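Side-chain contact in uncharacterized protein (Corynebacterium diphtheriae NCTC 13129, PDB 3B4Q), which is of unknown function but carries an all-helical domain related to the C-terminal region of the resuscitation-promoting factor Rpf1: residues R11-N16 with G79-N84. Sequence-based numbering, arbitrary orientation. Where two conformers were deposited one is given.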
# COMPACT_ATOMS: atom_id res chain seq x y z
N ARG A 11 -2.94 5.61 6.09
CA ARG A 11 -1.80 6.18 6.84
C ARG A 11 -1.70 5.63 8.26
O ARG A 11 -0.58 5.41 8.75
CB ARG A 11 -1.83 7.70 6.83
CG ARG A 11 -1.60 8.24 5.46
CD ARG A 11 -1.80 9.75 5.40
NE ARG A 11 -0.58 10.48 5.68
CZ ARG A 11 -0.49 11.81 5.70
NH1 ARG A 11 0.67 12.40 5.97
NH2 ARG A 11 -1.56 12.55 5.42
N ASP A 12 -2.83 5.35 8.89
CA ASP A 12 -2.82 4.76 10.25
C ASP A 12 -2.36 3.31 10.19
O ASP A 12 -1.61 2.85 11.05
CB ASP A 12 -4.21 4.84 10.88
CG ASP A 12 -4.73 6.26 10.95
OD1 ASP A 12 -4.00 7.15 11.46
OD2 ASP A 12 -5.88 6.50 10.52
N VAL A 13 -2.87 2.58 9.19
CA VAL A 13 -2.46 1.18 9.00
C VAL A 13 -0.94 1.02 8.86
O VAL A 13 -0.36 0.03 9.36
CB VAL A 13 -3.22 0.55 7.81
CG1 VAL A 13 -2.69 -0.90 7.52
CG2 VAL A 13 -4.74 0.57 8.10
N VAL A 14 -0.29 1.96 8.17
CA VAL A 14 1.17 1.83 7.99
C VAL A 14 1.99 2.72 8.92
O VAL A 14 3.15 3.03 8.61
CB VAL A 14 1.59 2.07 6.52
CG1 VAL A 14 0.94 1.02 5.57
CG2 VAL A 14 1.28 3.51 6.09
N ALA A 15 1.40 3.07 10.07
CA ALA A 15 2.07 3.90 11.09
C ALA A 15 3.45 3.37 11.47
O ALA A 15 4.36 4.16 11.81
CB ALA A 15 1.19 4.03 12.34
N ASN A 16 3.60 2.03 11.42
CA ASN A 16 4.87 1.38 11.85
C ASN A 16 5.70 0.79 10.70
O ASN A 16 6.65 0.02 10.92
CB ASN A 16 4.54 0.33 12.91
CG ASN A 16 3.73 0.91 14.06
OD1 ASN A 16 2.69 0.35 14.45
ND2 ASN A 16 4.16 2.06 14.56
N GLY A 79 -6.14 -5.35 4.33
CA GLY A 79 -5.91 -6.73 3.89
C GLY A 79 -4.68 -6.84 3.02
O GLY A 79 -3.86 -7.78 3.16
N PHE A 80 -4.51 -5.87 2.12
CA PHE A 80 -3.35 -5.88 1.21
C PHE A 80 -2.05 -5.73 1.98
O PHE A 80 -1.08 -6.46 1.75
CB PHE A 80 -3.50 -4.74 0.20
CG PHE A 80 -2.28 -4.57 -0.69
CD1 PHE A 80 -2.01 -5.46 -1.71
CD2 PHE A 80 -1.39 -3.50 -0.47
CE1 PHE A 80 -0.88 -5.32 -2.52
CE2 PHE A 80 -0.26 -3.35 -1.28
CZ PHE A 80 -0.02 -4.27 -2.32
N TYR A 81 -2.02 -4.78 2.89
CA TYR A 81 -0.81 -4.52 3.66
C TYR A 81 -0.48 -5.72 4.54
O TYR A 81 0.67 -6.17 4.57
CB TYR A 81 -1.00 -3.28 4.52
CG TYR A 81 0.22 -2.99 5.38
CD1 TYR A 81 1.46 -2.64 4.78
CD2 TYR A 81 0.16 -3.10 6.77
CE1 TYR A 81 2.60 -2.40 5.58
CE2 TYR A 81 1.28 -2.87 7.56
CZ TYR A 81 2.50 -2.49 6.97
OH TYR A 81 3.63 -2.26 7.78
N MSE A 82 -1.48 -6.27 5.22
CA MSE A 82 -1.21 -7.40 6.11
C MSE A 82 -0.72 -8.63 5.31
O MSE A 82 0.24 -9.32 5.72
CB MSE A 82 -2.41 -7.72 7.02
CG MSE A 82 -2.73 -6.58 8.00
SE MSE A 82 -1.22 -6.10 9.19
CE MSE A 82 -1.27 -7.65 10.37
N ALA A 83 -1.31 -8.85 4.14
CA ALA A 83 -0.93 -9.99 3.33
C ALA A 83 0.53 -9.85 2.86
O ALA A 83 1.29 -10.86 2.76
CB ALA A 83 -1.86 -10.06 2.14
N ASN A 84 0.93 -8.63 2.54
CA ASN A 84 2.29 -8.41 1.97
C ASN A 84 3.28 -7.86 2.99
O ASN A 84 4.38 -7.41 2.63
CB ASN A 84 2.20 -7.50 0.75
CG ASN A 84 1.62 -8.22 -0.47
OD1 ASN A 84 0.67 -7.72 -1.11
ND2 ASN A 84 2.13 -9.41 -0.76
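In this small all-helical domain, the end of the short N-terminal helix 10-13 is joined to helix 77-83 by one aromatic side chain, Tyr81, which reaches across to two consecutive valines. Val14, the first residue to leave helical geometry, lays its CG1 methyl over one face of the phenol ring. That carbon sits 3.8 Å from the centroid of the Tyr81 ring and 15° off the ring normal, a CH-pi contact. It is shifted slightly toward the CD1 and CE1 side, and Tyr81 CD1 is 3.8 Å from Val14 CG1. Val13 CG1 comes in obliquely near Tyr81 CD2, at 3.7 Å, from the same side of the ring plane but beyond the rim. With Val13 CG1 anti to its own backbone N (chi1 174°), this methyl is the branch that reaches the tyrosine. Tyr81 extends its ring in the same way, CG trans to N (chi1 178°), which carries the phenol out from the helix toward the two CG1 methyls. No hydrogen bond crosses the contact; dispersion and the CH-pi interaction hold it. Val14 also packs on Val21 and Val25 of helix 19-35, while Tyr81 touches Leu47 of helix 39-56; both are buried, whereas Val13 lies nearer the surface. Gln22 NE2 donates a hydrogen bond to Val14 O, tying the turn after helix 10-13 to helix 19-35. The result is a CH-pi contact where the end of helix 10-13 packs onto helix 77-83 within an all-helical fold.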